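Side-chain contacts in endoglucanase FnCel5A (PDB 3NCO), which probably hydrolyses internal beta-1,4-glucosidic bonds of cellulose, as a glycoside hydrolase family 5 endoglucanase with a TIM-barrel fold: residues E206-N209 and F210-Q213; A267-E270 and S271-W275; W275-T278 and V279-I282. All coordinates share one frame; numbering follows the deposited sequence.

Interaction 1. Residues E206-N209 and F210-Q213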
ATOM      1  N   GLU A 206      -2.013  -7.613 -12.470  1.00 16.69           N
ATOM      2  CA  GLU A 206      -2.393  -8.276 -13.727  1.00 16.40           C
ATOM      3  C   GLU A 206      -1.219  -8.406 -14.656  1.00 18.95           C
ATOM      4  O   GLU A 206      -0.385  -7.485 -14.719  1.00 19.32           O
ATOM      5  CB  GLU A 206      -3.489  -7.491 -14.423  1.00 17.45           C
ATOM      6  CG  GLU A 206      -4.689  -7.301 -13.466  1.00 14.93           C
ATOM      7  CD  GLU A 206      -5.147  -8.631 -12.892  1.00 28.27           C
ATOM      8  OE1 GLU A 206      -5.238  -9.641 -13.627  1.00 32.40           O
ATOM      9  OE2 GLU A 206      -5.375  -8.728 -11.675  1.00 28.09           O
ATOM     10  N   PRO A 207      -1.153  -9.519 -15.405  1.00 18.78           N
ATOM     11  CA  PRO A 207      -1.992 -10.741 -15.382  1.00 18.96           C
ATOM     12  C   PRO A 207      -1.703 -11.512 -14.103  1.00 20.04           C
ATOM     13  O   PRO A 207      -0.523 -11.766 -13.805  1.00 22.02           O
ATOM     14  CB  PRO A 207      -1.507 -11.529 -16.628  1.00 20.89           C
ATOM     15  CG  PRO A 207      -0.833 -10.493 -17.449  1.00 18.93           C
ATOM     16  CD  PRO A 207      -0.167  -9.573 -16.490  1.00 19.71           C
ATOM     17  N   PHE A 208      -2.743 -11.829 -13.322  1.00 19.72           N
ATOM     18  CA  PHE A 208      -2.547 -12.466 -12.020  1.00 20.38           C
ATOM     19  C   PHE A 208      -1.868 -13.821 -12.170  1.00 21.28           C
ATOM     20  O   PHE A 208      -1.064 -14.201 -11.300  1.00 20.81           O
ATOM     21  CB  PHE A 208      -3.887 -12.618 -11.301  1.00 20.54           C
ATOM     22  CG  PHE A 208      -3.775 -12.789  -9.835  1.00 23.26           C
ATOM     23  CD1 PHE A 208      -3.675 -11.669  -9.016  1.00 24.94           C
ATOM     24  CD2 PHE A 208      -3.828 -14.064  -9.243  1.00 24.16           C
ATOM     25  CE1 PHE A 208      -3.586 -11.793  -7.631  1.00 24.89           C
ATOM     26  CE2 PHE A 208      -3.758 -14.190  -7.814  1.00 23.71           C
ATOM     27  CZ  PHE A 208      -3.639 -13.044  -7.038  1.00 24.72           C
ATOM     28  N   ASN A 209      -2.138 -14.513 -13.294  1.00 20.40           N
ATOM     29  CA  ASN A 209      -1.478 -15.806 -13.500  1.00 21.72           C
ATOM     30  C   ASN A 209       0.000 -15.641 -13.850  1.00 22.29           C
ATOM     31  O   ASN A 209       0.771 -16.620 -13.807  1.00 24.34           O
ATOM     32  CB  ASN A 209      -2.248 -16.719 -14.488  1.00 22.03           C
ATOM     33  CG  ASN A 209      -2.175 -16.237 -15.945  1.00 27.12           C
ATOM     34  OD1 ASN A 209      -1.688 -15.132 -16.241  1.00 28.31           O
ATOM     35  ND2 ASN A 209      -2.727 -17.041 -16.852  1.00 30.79           N
ATOM     36  N   PHE A 210       0.400 -14.398 -14.170  1.00 21.12           N
ATOM     37  CA  PHE A 210       1.820 -14.096 -14.311  1.00 20.77           C
ATOM     38  C   PHE A 210       2.444 -13.669 -12.983  1.00 19.86           C
ATOM     39  O   PHE A 210       3.467 -14.225 -12.558  1.00 19.68           O
ATOM     40  CB  PHE A 210       2.111 -13.040 -15.387  1.00 20.80           C
ATOM     41  CG  PHE A 210       3.552 -12.580 -15.364  1.00 20.22           C
ATOM     42  CD1 PHE A 210       4.575 -13.435 -15.799  1.00 20.75           C
ATOM     43  CD2 PHE A 210       3.906 -11.359 -14.818  1.00 18.01           C
ATOM     44  CE1 PHE A 210       5.903 -13.054 -15.713  1.00 22.72           C
ATOM     45  CE2 PHE A 210       5.238 -10.958 -14.712  1.00 21.55           C
ATOM     46  CZ  PHE A 210       6.241 -11.799 -15.165  1.00 20.29           C
ATOM     47  N   THR A 211       1.844 -12.680 -12.304  1.00 18.83           N
ATOM     48  CA  THR A 211       2.514 -12.121 -11.132  1.00 18.92           C
ATOM     49  C   THR A 211       2.440 -13.082  -9.941  1.00 19.65           C
ATOM     50  O   THR A 211       3.246 -12.972  -9.000  1.00 19.41           O
ATOM     51  CB  THR A 211       1.871 -10.797 -10.684  1.00 20.06           C
ATOM     52  OG1 THR A 211       0.510 -11.051 -10.267  1.00 19.60           O
ATOM     53  CG2 THR A 211       1.965  -9.706 -11.828  1.00 17.81           C
ATOM     54  N   HIS A 212       1.474 -14.015  -9.963  1.00 19.11           N
ATOM     55  CA  HIS A 212       1.332 -14.925  -8.812  1.00 19.55           C
ATOM     56  C   HIS A 212       1.561 -16.375  -9.183  1.00 20.13           C
ATOM     57  O   HIS A 212       1.195 -17.264  -8.404  1.00 21.61           O
ATOM     58  CB  HIS A 212      -0.030 -14.758  -8.107  1.00 19.54           C
ATOM     59  CG  HIS A 212      -0.156 -13.469  -7.387  1.00 18.73           C
ATOM     60  ND1 HIS A 212      -0.332 -13.377  -6.016  1.00 24.90           N
ATOM     61  CD2 HIS A 212      -0.063 -12.199  -7.849  1.00 15.86           C
ATOM     62  CE1 HIS A 212      -0.351 -12.096  -5.670  1.00 18.38           C
ATOM     63  NE2 HIS A 212      -0.193 -11.363  -6.761  1.00 23.04           N
ATOM     64  N   GLN A 213       2.209 -16.639 -10.328  1.00 20.63           N
ATOM     65  CA  GLN A 213       2.514 -18.036 -10.681  1.00 20.93           C
ATOM     66  C   GLN A 213       3.388 -18.649  -9.593  1.00 22.00           C
ATOM     67  O   GLN A 213       4.320 -18.008  -9.048  1.00 21.95           O
ATOM     68  CB  GLN A 213       3.192 -18.127 -12.035  1.00 22.89           C
ATOM     69  CG  GLN A 213       4.553 -17.468 -12.069  1.00 21.48           C
ATOM     70  CD  GLN A 213       5.075 -17.398 -13.489  1.00 21.96           C
ATOM     71  OE1 GLN A 213       5.475 -18.417 -14.058  1.00 24.03           O
ATOM     72  NE2 GLN A 213       5.008 -16.205 -14.103  1.00 21.65           N
TER
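Phe208 and His212 are brought together by two different first torsions. In Phe208, CG lies anti to the backbone N (chi1 -159°). In His212, CG sits beside its own backbone N, anti to the carbonyl carbon (chi1 -70°). The two rings then form a face-to-face stack, with centroids 3.9 Å apart and planes only 11° from parallel. The overlap is offset. Phe208 CZ lies over the centre of the imidazole, while His212 CG lies over the phenyl ring nearer its rim, 3.5 Å from Phe208 CZ. His212 CB also covers the same phenyl ring in a CH-pi contact. The same two residues are also joined through the backbone, where His212 N donates to Phe208 O at 2.9 Å.

Just before Phe208, Pro207 follows a cis peptide bond and occupies the N-cap position. Its carbonyl oxygen accepts two bonds. Thr211 N approaches Pro207 O nearly end-on at 2.9 Å, whereas Phe210 N stands well above the carbonyl plane at 2.8 Å. Pro207 CB packs on Phe210 CB at 4.1 Å. The amide of Gln213 turns back to the helix, and its NE2 reaches a lone pair of Phe210 O at 2.9 Å.

Thr211 OG1 bonds to Tyr205 O, and the Tyr205 ring meets His212 edge-to-face. The short helix 208-211 follows barrel strand 198-204. Its Phe210 ring meets Trp228 and Trp275, so this turn packs against the N-terminal part of helix 269-285.

Interaction 2. Residues A267-E270 and S271-W275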
ATOM      1  N   ALA A 267       8.259 -16.375 -11.092  1.00 21.03           N
ATOM      2  CA  ALA A 267       8.263 -15.870 -12.461  1.00 22.18           C
ATOM      3  C   ALA A 267       9.715 -15.715 -12.937  1.00 22.18           C
ATOM      4  O   ALA A 267      10.636 -15.412 -12.146  1.00 23.37           O
ATOM      5  CB  ALA A 267       7.526 -14.499 -12.523  1.00 20.87           C
ATOM      6  N   ASP A 268       9.953 -15.915 -14.231  1.00 22.32           N
ATOM      7  CA  ASP A 268      11.337 -15.815 -14.690  1.00 22.62           C
ATOM      8  C   ASP A 268      11.805 -14.350 -14.603  1.00 22.08           C
ATOM      9  O   ASP A 268      11.005 -13.427 -14.776  1.00 21.88           O
ATOM     10  CB  ASP A 268      11.487 -16.378 -16.097  1.00 23.40           C
ATOM     11  CG  ASP A 268      10.911 -15.446 -17.155  1.00 25.10           C
ATOM     12  OD1 ASP A 268       9.701 -15.572 -17.448  1.00 28.57           O
ATOM     13  OD2 ASP A 268      11.686 -14.619 -17.704  1.00 27.59           O
HETATM   14  N   MSE A 269      13.098 -14.134 -14.355  1.00 21.83           N
HETATM   15  CA  MSE A 269      13.554 -12.788 -14.018  1.00 21.54           C
HETATM   16  C   MSE A 269      13.335 -11.771 -15.162  1.00 22.18           C
HETATM   17  O   MSE A 269      12.939 -10.612 -14.905  1.00 21.29           O
HETATM   18  CB  MSE A 269      15.006 -12.790 -13.544  1.00 21.71           C
HETATM   19  CG  MSE A 269      15.564 -11.440 -13.157  1.00 22.28           C
HETATM   20 SE   MSE A 269      14.544 -10.713 -11.646  1.00 29.07          SE
HETATM   21  CE  MSE A 269      15.348 -11.776 -10.181  1.00 26.43           C
ATOM     22  N   GLU A 270      13.651 -12.165 -16.394  1.00 22.52           N
ATOM     23  CA  GLU A 270      13.491 -11.181 -17.491  1.00 22.31           C
ATOM     24  C   GLU A 270      12.051 -10.728 -17.610  1.00 20.73           C
ATOM     25  O   GLU A 270      11.806  -9.517 -17.714  1.00 20.60           O
ATOM     26  CB  GLU A 270      14.075 -11.602 -18.844  1.00 24.46           C
ATOM     27  CG  GLU A 270      14.009 -10.395 -19.869  1.00 24.52           C
ATOM     28  CD  GLU A 270      15.125 -10.344 -20.921  1.00 29.18           C
ATOM     29  OE1 GLU A 270      15.214  -9.295 -21.656  1.00 28.16           O
ATOM     30  OE2 GLU A 270      15.905 -11.328 -21.019  1.00 30.72           O
ATOM     31  N   SER A 271      11.110 -11.682 -17.549  1.00 21.38           N
ATOM     32  CA  SER A 271       9.684 -11.284 -17.475  1.00 21.81           C
ATOM     33  C   SER A 271       9.373 -10.317 -16.329  1.00 20.70           C
ATOM     34  O   SER A 271       8.695  -9.316 -16.527  1.00 21.30           O
ATOM     35  CB  SER A 271       8.730 -12.483 -17.418  1.00 21.52           C
ATOM     36  OG  SER A 271       8.819 -13.279 -18.588  1.00 20.83           O
ATOM     37  N   ARG A 272       9.896 -10.590 -15.141  1.00 19.48           N
ATOM     38  CA  ARG A 272       9.650  -9.734 -13.981  1.00 19.11           C
ATOM     39  C   ARG A 272      10.151  -8.317 -14.245  1.00 19.47           C
ATOM     40  O   ARG A 272       9.477  -7.302 -13.929  1.00 18.70           O
ATOM     41  CB  ARG A 272      10.359 -10.311 -12.760  1.00 20.23           C
ATOM     42  CG  ARG A 272       9.681 -11.541 -12.234  1.00 20.24           C
ATOM     43  CD  ARG A 272      10.423 -12.134 -11.081  1.00 21.29           C
ATOM     44  NE  ARG A 272      10.164 -11.380  -9.871  1.00 23.02           N
ATOM     45  CZ  ARG A 272      11.007 -11.289  -8.834  1.00 25.14           C
ATOM     46  NH1 ARG A 272      12.172 -11.931  -8.850  1.00 24.54           N
ATOM     47  NH2 ARG A 272      10.647 -10.573  -7.751  1.00 24.26           N
ATOM     48  N   VAL A 273      11.349  -8.259 -14.846  1.00 19.67           N
ATOM     49  CA  VAL A 273      12.025  -6.999 -15.097  1.00 19.88           C
ATOM     50  C   VAL A 273      11.228  -6.161 -16.114  1.00 19.69           C
ATOM     51  O   VAL A 273      11.002  -4.944 -15.877  1.00 20.90           O
ATOM     52  CB  VAL A 273      13.469  -7.278 -15.602  1.00 20.92           C
ATOM     53  CG1 VAL A 273      14.042  -6.043 -16.311  1.00 21.79           C
ATOM     54  CG2 VAL A 273      14.348  -7.697 -14.444  1.00 20.41           C
ATOM     55  N   LYS A 274      10.802  -6.817 -17.206  1.00 20.28           N
ATOM     56  CA  LYS A 274       9.981  -6.145 -18.238  1.00 20.78           C
ATOM     57  C   LYS A 274       8.603  -5.695 -17.710  1.00 20.50           C
ATOM     58  O   LYS A 274       8.155  -4.572 -17.999  1.00 20.35           O
ATOM     59  CB  LYS A 274       9.793  -7.045 -19.439  1.00 22.74           C
ATOM     60  CG  LYS A 274      11.042  -7.178 -20.289  1.00 26.05           C
ATOM     61  CD  LYS A 274      10.741  -8.008 -21.561  1.00 31.67           C
ATOM     62  CE  LYS A 274      12.014  -8.448 -22.284  1.00 39.06           C
ATOM     63  NZ  LYS A 274      12.968  -7.316 -22.448  1.00 40.98           N
ATOM     64  N   TRP A 275       7.916  -6.587 -16.989  1.00 19.62           N
ATOM     65  CA  TRP A 275       6.581  -6.263 -16.438  1.00 19.09           C
ATOM     66  C   TRP A 275       6.694  -5.096 -15.462  1.00 18.14           C
ATOM     67  O   TRP A 275       5.919  -4.140 -15.538  1.00 16.47           O
ATOM     68  CB  TRP A 275       5.965  -7.512 -15.766  1.00 18.56           C
ATOM     69  CG  TRP A 275       4.560  -7.307 -15.249  1.00 17.95           C
ATOM     70  CD1 TRP A 275       3.378  -7.561 -15.931  1.00 19.02           C
ATOM     71  CD2 TRP A 275       4.180  -6.843 -13.940  1.00 17.83           C
ATOM     72  NE1 TRP A 275       2.300  -7.259 -15.121  1.00 17.67           N
ATOM     73  CE2 TRP A 275       2.767  -6.816 -13.906  1.00 17.51           C
ATOM     74  CE3 TRP A 275       4.904  -6.432 -12.801  1.00 17.70           C
ATOM     75  CZ2 TRP A 275       2.056  -6.373 -12.783  1.00 15.36           C
ATOM     76  CZ3 TRP A 275       4.192  -6.002 -11.667  1.00 16.19           C
ATOM     77  CH2 TRP A 275       2.786  -5.974 -11.692  1.00 16.30           C
TER
HETATM   78  O   HOH W   1      12.830 -14.192 -10.557  1.00 27.67           O
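Arg272 runs back from its helix along Ala267, Asp268 and Met269. Arg272 CB lies 3.4 Å from Met269 O. Arg272 CG packs on Ala267 CB at 3.7 Å, and CD passes Ala267 O. The chain bends at chi3 (78°), which turns the guanidinium away from the line of the earlier carbons. NE bonds to Ala263 O in the preceding loop. Arg272 NH1 touches the methyl CE of selenomethionine Met269 at 3.4 Å. Arg272 NH1 also donates to a water 2.9 Å away, and that water donates to Ala267 O. The guanidinium is thus tied to the approach to the helix by a direct bond and a water bridge.

Asp268 holds the helix start with both carboxylate oxygens. Asp268 OD2 accepts from Ser271 N at 3.0 Å in a nearly straight bond, met from above the carboxylate plane. Asp268 OD1 accepts from Ser271 OG at 2.7 Å, on its syn side. Ser271 OG has a further partner in Trp228 N.

On the exposed side, Glu270 and Lys274 form a salt bridge one turn apart. Lys274 NZ meets the anti side of Glu270 OE1 at 3.1 Å. Met269 SE packs on Val273 CG2 at 4.1 Å.

The Asp268 N-cap, with its bond to Ser271 N, is a classic helix start. Here it opens the helix of a beta-alpha-beta unit in the TIM barrel.

Interaction 3. Residues W275-T278 and V279-I282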
ATOM      1  N   TRP A 275       7.916  -6.587 -16.989  1.00 19.62           N
ATOM      2  CA  TRP A 275       6.581  -6.263 -16.438  1.00 19.09           C
ATOM      3  C   TRP A 275       6.694  -5.096 -15.462  1.00 18.14           C
ATOM      4  O   TRP A 275       5.919  -4.140 -15.538  1.00 16.47           O
ATOM      5  CB  TRP A 275       5.965  -7.512 -15.766  1.00 18.56           C
ATOM      6  CG  TRP A 275       4.560  -7.307 -15.249  1.00 17.95           C
ATOM      7  CD1 TRP A 275       3.378  -7.561 -15.931  1.00 19.02           C
ATOM      8  CD2 TRP A 275       4.180  -6.843 -13.940  1.00 17.83           C
ATOM      9  NE1 TRP A 275       2.300  -7.259 -15.121  1.00 17.67           N
ATOM     10  CE2 TRP A 275       2.767  -6.816 -13.906  1.00 17.51           C
ATOM     11  CE3 TRP A 275       4.904  -6.432 -12.801  1.00 17.70           C
ATOM     12  CZ2 TRP A 275       2.056  -6.373 -12.783  1.00 15.36           C
ATOM     13  CZ3 TRP A 275       4.192  -6.002 -11.667  1.00 16.19           C
ATOM     14  CH2 TRP A 275       2.786  -5.974 -11.692  1.00 16.30           C
ATOM     15  N   THR A 276       7.694  -5.162 -14.573  1.00 17.86           N
ATOM     16  CA  THR A 276       7.808  -4.130 -13.536  1.00 17.46           C
ATOM     17  C   THR A 276       8.070  -2.766 -14.146  1.00 16.73           C
ATOM     18  O   THR A 276       7.475  -1.752 -13.743  1.00 18.15           O
ATOM     19  CB  THR A 276       8.888  -4.528 -12.503  1.00 16.92           C
ATOM     20  OG1 THR A 276       8.553  -5.823 -11.982  1.00 19.34           O
ATOM     21  CG2 THR A 276       8.960  -3.514 -11.338  1.00 17.40           C
ATOM     22  N   LYS A 277       8.951  -2.759 -15.160  1.00 18.62           N
ATOM     23  CA  LYS A 277       9.317  -1.520 -15.815  1.00 18.99           C
ATOM     24  C   LYS A 277       8.125  -0.926 -16.532  1.00 18.69           C
ATOM     25  O   LYS A 277       7.918   0.287 -16.485  1.00 21.11           O
ATOM     26  CB  LYS A 277      10.408  -1.831 -16.857  1.00 19.65           C
ATOM     27  CG  LYS A 277      10.871  -0.666 -17.680  1.00 26.15           C
ATOM     28  CD  LYS A 277      11.728  -1.250 -18.799  1.00 31.55           C
ATOM     29  CE  LYS A 277      12.936  -0.380 -19.138  1.00 41.19           C
ATOM     30  NZ  LYS A 277      12.710   1.112 -19.106  1.00 43.69           N
ATOM     31  N   THR A 278       7.332  -1.779 -17.201  1.00 18.77           N
ATOM     32  CA  THR A 278       6.179  -1.330 -17.974  1.00 18.24           C
ATOM     33  C   THR A 278       5.105  -0.750 -17.045  1.00 17.76           C
ATOM     34  O   THR A 278       4.564   0.311 -17.288  1.00 18.52           O
ATOM     35  CB  THR A 278       5.597  -2.504 -18.786  1.00 19.92           C
ATOM     36  OG1 THR A 278       6.557  -2.915 -19.766  1.00 23.01           O
ATOM     37  CG2 THR A 278       4.310  -2.138 -19.492  1.00 19.70           C
ATOM     38  N   VAL A 279       4.836  -1.441 -15.956  1.00 17.53           N
ATOM     39  CA  VAL A 279       3.879  -0.916 -14.963  1.00 17.17           C
ATOM     40  C   VAL A 279       4.359   0.425 -14.416  1.00 18.47           C
ATOM     41  O   VAL A 279       3.584   1.391 -14.364  1.00 18.58           O
ATOM     42  CB  VAL A 279       3.634  -1.936 -13.824  1.00 18.66           C
ATOM     43  CG1 VAL A 279       2.831  -1.272 -12.765  1.00 16.66           C
ATOM     44  CG2 VAL A 279       2.874  -3.159 -14.371  1.00 18.20           C
ATOM     45  N   ARG A 280       5.628   0.509 -14.019  1.00 19.36           N
ATOM     46  CA  ARG A 280       6.168   1.785 -13.534  1.00 19.46           C
ATOM     47  C   ARG A 280       6.003   2.934 -14.574  1.00 19.48           C
ATOM     48  O   ARG A 280       5.549   4.023 -14.247  1.00 19.32           O
ATOM     49  CB  ARG A 280       7.636   1.668 -13.124  1.00 20.90           C
ATOM     50  CG  ARG A 280       8.173   3.055 -12.734  1.00 24.59           C
ATOM     51  CD  ARG A 280       9.674   3.083 -12.554  1.00 24.16           C
ATOM     52  NE  ARG A 280      10.393   2.657 -13.749  1.00 34.18           N
ATOM     53  CZ  ARG A 280      10.655   3.447 -14.761  1.00 33.71           C
ATOM     54  NH1 ARG A 280      11.339   3.012 -15.808  1.00 35.24           N
ATOM     55  NH2 ARG A 280      10.257   4.702 -14.706  1.00 39.47           N
ATOM     56  N   ARG A 281       6.395   2.684 -15.831  1.00 19.02           N
ATOM     57  CA  ARG A 281       6.296   3.727 -16.864  1.00 20.57           C
ATOM     58  C   ARG A 281       4.863   4.164 -17.097  1.00 20.17           C
ATOM     59  O   ARG A 281       4.616   5.351 -17.337  1.00 21.62           O
ATOM     60  CB  ARG A 281       6.829   3.198 -18.193  1.00 22.01           C
ATOM     61  CG  ARG A 281       8.325   2.935 -18.186  1.00 25.26           C
ATOM     62  CD  ARG A 281       8.867   2.563 -19.622  1.00 28.48           C
ATOM     63  NE  ARG A 281       7.916   1.758 -20.432  1.00 42.03           N
ATOM     64  CZ  ARG A 281       8.119   0.508 -20.912  1.00 44.64           C
ATOM     65  NH1 ARG A 281       9.249  -0.153 -20.680  1.00 44.88           N
ATOM     66  NH2 ARG A 281       7.167  -0.095 -21.637  1.00 42.02           N
ATOM     67  N   ILE A 282       3.925   3.216 -17.084  1.00 19.67           N
ATOM     68  CA  ILE A 282       2.526   3.556 -17.369  1.00 20.01           C
ATOM     69  C   ILE A 282       1.890   4.281 -16.170  1.00 20.38           C
ATOM     70  O   ILE A 282       1.098   5.221 -16.351  1.00 20.17           O
ATOM     71  CB  ILE A 282       1.711   2.317 -17.798  1.00 21.19           C
ATOM     72  CG1 ILE A 282       2.242   1.812 -19.160  1.00 21.01           C
ATOM     73  CG2 ILE A 282       0.182   2.619 -17.838  1.00 21.71           C
ATOM     74  CD1 ILE A 282       1.596   0.501 -19.661  1.00 23.44           C
TER
HETATM   75  O   HOH W   2      13.747   0.825 -16.105  1.00 30.67           O
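Val279 CG2 sits over one face of the Trp275 indole. It lies 3.7 Å from the centroid of the six-membered ring and only 12° off its normal, a well-centred CH-pi contact. With Trp275 CG anti to the backbone N (chi1 -176°), the indole lies where the next turn can supply this methyl. Three residues after Trp275, Thr278 CG2 packs on Ile282 CD1 at 3.8 Å, the two side chains running alongside each other.

Another flank of the helix is basic. The Arg281 guanidinium lies with one face over Thr278 CA, and Arg281 NH1 touches Lys277 CD at 3.3 Å. Lys277 NZ lies 4.0 Å from both Arg280 NH1 and Arg281 NH1, so three like charges stand close. A water accepts from Arg280 NH1 and, weakly, from Lys277 NZ. Glu284 probably eases the charge through its salt bridge with Arg280 NH2, while Arg280 NE bonds to Ser316 O.

Backbone bonds from each residue to the fourth before it fix this spacing. Helix 269-285 links strands 256-261 and 289-292. Its apolar side, with Val279 on Leu258 and Ile282 on Phe242, packs on strand 256-261 and helix 232-252, as in the outer helices of a TIM barrel.

In the fold
Trp275 closes the range of interaction 2 without touching 267-270. It takes part in interaction 3 and reaches interaction 1, where its NE1 probably hydrogen-bonds to Glu206 O at 2.7 Å. Thr211 CG2 packs on Trp275 CZ2 at 3.5 Å. Nearer the helix start, Phe210 CE1 lies 3.4 Å from Ser271 CB, joining interaction 1 to interaction 2. The centres of interactions 1 and 2 are about 11 Å apart, as are those of 2 and 3; those of 1 and 3 are about 14 Å apart. Together the contacts link the turn after strand 198-204 to helix 269-285, on the same side of the chain's centre.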